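PDB 3SXM: transcriptional regulator, GntR family from Thermotoga maritima, which probably binds DNA as a metal-binding transcriptional regulator, seen here only as its metal-free FCD effector domain, without the GntR-type DNA-binding part. Local coordinates for the interface of chains A and B. Residues are numbered along the deposited sequence; one frame, centred on the assembly and turned at random. Chains: chain A/B, Transcriptional regulator, GntR family.

The interface of chains A and B. Residues chain A 21, 26, 71-75, 78; chain B 6, 10-11, 13-14, 17, 85.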
loop_
_atom_site.group_PDB
_atom_site.type_symbol
_atom_site.label_atom_id
_atom_site.label_comp_id
_atom_site.label_asym_id
_atom_site.label_seq_id
_atom_site.Cartn_x
_atom_site.Cartn_y
_atom_site.Cartn_z
ATOM N N PHE A 21 0.486 2.752 5.411
ATOM C CA PHE A 21 0.523 1.360 5.832
ATOM C C PHE A 21 1.700 1.141 6.771
ATOM O O PHE A 21 1.560 0.452 7.782
ATOM C CB PHE A 21 0.655 0.409 4.618
ATOM C CG PHE A 21 0.689 -1.052 5.000
ATOM C CD1 PHE A 21 -0.482 -1.751 5.165
ATOM C CD2 PHE A 21 1.882 -1.741 5.163
ATOM C CE1 PHE A 21 -0.486 -3.105 5.451
ATOM C CE2 PHE A 21 1.872 -3.067 5.538
ATOM C CZ PHE A 21 0.707 -3.738 5.665
ATOM N N TYR A 26 4.019 -0.222 11.857
ATOM C CA TYR A 26 5.361 -0.225 12.444
ATOM C C TYR A 26 5.574 1.005 13.328
ATOM O O TYR A 26 6.691 1.406 13.589
ATOM C CB TYR A 26 6.452 -0.414 11.370
ATOM C CG TYR A 26 6.296 -1.735 10.697
ATOM C CD1 TYR A 26 6.824 -2.843 11.277
ATOM C CD2 TYR A 26 5.487 -1.887 9.589
ATOM C CE1 TYR A 26 6.637 -4.095 10.724
ATOM C CE2 TYR A 26 5.308 -3.141 9.015
ATOM C CZ TYR A 26 5.840 -4.236 9.601
ATOM O OH TYR A 26 5.648 -5.526 9.074
ATOM N N GLY A 71 10.818 -3.359 7.616
ATOM C CA GLY A 71 11.727 -4.476 7.408
ATOM C C GLY A 71 11.330 -5.377 6.274
ATOM O O GLY A 71 11.936 -6.456 6.164
ATOM N N ASN A 72 10.412 -4.942 5.434
ATOM C CA ASN A 72 9.899 -5.715 4.324
ATOM C C ASN A 72 10.698 -5.297 3.093
ATOM O O ASN A 72 10.475 -4.208 2.567
ATOM C CB ASN A 72 8.402 -5.470 4.150
ATOM C CG ASN A 72 7.788 -6.276 3.027
ATOM O OD1 ASN A 72 8.401 -6.457 1.965
ATOM N ND2 ASN A 72 6.606 -6.810 3.253
ATOM N N GLU A 73 11.626 -6.163 2.666
ATOM C CA GLU A 73 12.503 -5.785 1.579
ATOM C C GLU A 73 11.744 -5.548 0.268
ATOM O O GLU A 73 12.172 -4.772 -0.579
ATOM C CB GLU A 73 13.675 -6.742 1.398
ATOM C CG GLU A 73 14.611 -6.843 2.627
ATOM C CD GLU A 73 15.296 -5.509 2.984
ATOM O OE1 GLU A 73 15.489 -4.640 2.102
ATOM O OE2 GLU A 73 15.647 -5.314 4.177
ATOM N N LEU A 74 10.631 -6.226 0.063
ATOM C CA LEU A 74 9.820 -5.968 -1.117
ATOM C C LEU A 74 9.195 -4.602 -1.107
ATOM O O LEU A 74 9.303 -3.895 -2.106
ATOM C CB LEU A 74 8.775 -7.112 -1.341
ATOM C CG LEU A 74 7.864 -6.951 -2.552
ATOM C CD1 LEU A 74 8.700 -6.830 -3.805
ATOM C CD2 LEU A 74 6.869 -8.107 -2.702
ATOM N N ILE A 75 8.608 -4.201 0.002
ATOM C CA ILE A 75 8.031 -2.850 0.138
ATOM C C ILE A 75 9.113 -1.812 -0.030
ATOM O O ILE A 75 8.928 -0.838 -0.772
ATOM C CB ILE A 75 7.257 -2.685 1.451
ATOM C CG1 ILE A 75 6.046 -3.592 1.447
ATOM C CG2 ILE A 75 6.824 -1.233 1.594
ATOM C CD1 ILE A 75 5.242 -3.593 2.765
ATOM N N LEU A 78 10.084 -1.560 -3.673
ATOM C CA LEU A 78 9.071 -0.908 -4.516
ATOM C C LEU A 78 9.132 0.585 -4.294
ATOM O O LEU A 78 9.015 1.367 -5.253
ATOM C CB LEU A 78 7.662 -1.452 -4.192
ATOM C CG LEU A 78 7.449 -2.918 -4.574
ATOM C CD1 LEU A 78 6.116 -3.332 -4.052
ATOM C CD2 LEU A 78 7.485 -3.110 -6.067
ATOM N N LYS B 6 10.547 -15.661 5.189
ATOM C CA LYS B 6 10.559 -14.208 5.054
ATOM C C LYS B 6 10.073 -13.794 3.688
ATOM O O LYS B 6 9.296 -12.853 3.550
ATOM C CB LYS B 6 11.954 -13.646 5.333
ATOM C CG LYS B 6 12.006 -12.121 5.172
ATOM C CD LYS B 6 13.093 -11.395 5.992
ATOM C CE LYS B 6 12.928 -9.820 5.920
ATOM N NZ LYS B 6 11.471 -9.256 6.016
ATOM N N GLU B 10 6.751 -11.494 3.311
ATOM C CA GLU B 10 6.868 -10.192 2.657
ATOM C C GLU B 10 5.892 -10.063 1.511
ATOM O O GLU B 10 5.340 -8.981 1.265
ATOM C CB GLU B 10 8.271 -9.898 2.166
ATOM C CG GLU B 10 9.322 -9.657 3.215
ATOM C CD GLU B 10 10.678 -9.352 2.566
ATOM O OE1 GLU B 10 10.816 -9.601 1.349
ATOM O OE2 GLU B 10 11.593 -8.984 3.300
ATOM N N THR B 11 5.710 -11.126 0.761
ATOM C CA THR B 11 4.810 -11.122 -0.380
ATOM C C THR B 11 3.382 -10.875 0.104
ATOM O O THR B 11 2.661 -10.037 -0.455
ATOM C CB THR B 11 4.896 -12.494 -1.111
ATOM O OG1 THR B 11 6.222 -12.768 -1.562
ATOM C CG2 THR B 11 4.025 -12.466 -2.376
ATOM N N GLU B 13 2.318 -9.622 2.932
ATOM C CA GLU B 13 2.161 -8.285 3.539
ATOM C C GLU B 13 1.977 -7.233 2.453
ATOM O O GLU B 13 1.189 -6.284 2.611
ATOM C CB GLU B 13 3.338 -7.930 4.417
ATOM C CG GLU B 13 3.183 -6.581 5.094
ATOM C CD GLU B 13 4.289 -6.223 6.085
ATOM O OE1 GLU B 13 5.464 -6.528 5.851
ATOM O OE2 GLU B 13 3.940 -5.655 7.150
ATOM N N THR B 14 2.763 -7.352 1.405
ATOM C CA THR B 14 2.676 -6.403 0.280
ATOM C C THR B 14 1.308 -6.490 -0.359
ATOM O O THR B 14 0.699 -5.459 -0.698
ATOM C CB THR B 14 3.819 -6.627 -0.744
ATOM O OG1 THR B 14 5.074 -6.523 -0.071
ATOM C CG2 THR B 14 3.760 -5.632 -1.904
ATOM N N MET B 17 -1.162 -4.708 1.952
ATOM C CA MET B 17 -0.993 -3.250 1.769
ATOM C C MET B 17 -1.744 -2.736 0.533
ATOM O O MET B 17 -2.479 -1.723 0.603
ATOM C CB MET B 17 0.499 -2.911 1.702
ATOM C CG MET B 17 0.780 -1.438 1.379
ATOM S SD MET B 17 2.521 -1.090 1.176
ATOM C CE MET B 17 2.852 -1.946 -0.376
ATOM N N ARG B 85 5.947 -12.968 -8.563
ATOM C CA ARG B 85 6.282 -13.366 -7.199
ATOM C C ARG B 85 5.032 -13.771 -6.425
ATOM O O ARG B 85 5.017 -14.787 -5.703
ATOM C CB ARG B 85 6.985 -12.149 -6.517
ATOM C CG ARG B 85 7.226 -12.396 -5.038
ATOM C CD ARG B 85 8.302 -11.456 -4.501
ATOM N NE ARG B 85 8.393 -11.555 -3.074
ATOM C CZ ARG B 85 9.341 -11.053 -2.313
ATOM N NH1 ARG B 85 10.339 -10.318 -2.864
ATOM N NH2 ARG B 85 9.325 -11.208 -0.982
HETATM O O HOH W 1 7.765 -7.142 7.341
#
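A:Leu74 buries the most surface in this patch of the two-fold interface, with B:Glu13 and B:Glu10 next. With CG anti to the backbone N (chi1 180°), A:Leu74 sends CD2 over the rim of one face of the B:Arg85 guanidinium and, 3.6 Å from B:Thr14 OG1, against helix 5-25. The guanidinium is steadied by NE donating in plane to B:Thr11 OG1 and NH2 forming a salt bridge with B:Glu10 OE1. B:Glu10 stacks its carboxylate on the A:Asn72 amide, the planes 15° apart. Its OE2 takes the A:Glu73 backbone N-H from above the carboxylate plane at 2.9 Å, and B:Lys6 NZ on the anti lone pair. This caps the first turn of helix 73-90, whose positive end would favour a charged carboxylate; A:Asn72 OD1 likewise accepts from A:Ile75 N (3.0 Å). An alanine at B:Glu10 would remove the carboxylate acceptor of A:Glu73 N, leaving the A:Asn72 cap, and would probably loosen both B:Lys6, which also donates to A:Gly71 O, and B:Arg85 against A:Leu74. B:Glu13, extended, splits its carboxylate: OE2 receives A:Tyr26 OH on its syn lone pair at 2.6 Å, tip to tip, while OE1 accepts a nearly straight bond from A:Asn72 ND2 (2.9 Å, 171° at H) on its anti lone pair. The same ND2 also reaches B:Glu10 O (3.2 Å). One turn on, B:Met17 CB lies over the centre of the A:Phe21 ring, 3.7 Å from its centroid. Helix 5-25 of chain B thus crosses the N-terminus of chain A helix 73-90 and the C-terminal end of helix 5-25, in a two-fold FCD dimer that is likely the regulator's own, though the structure alone does not show this.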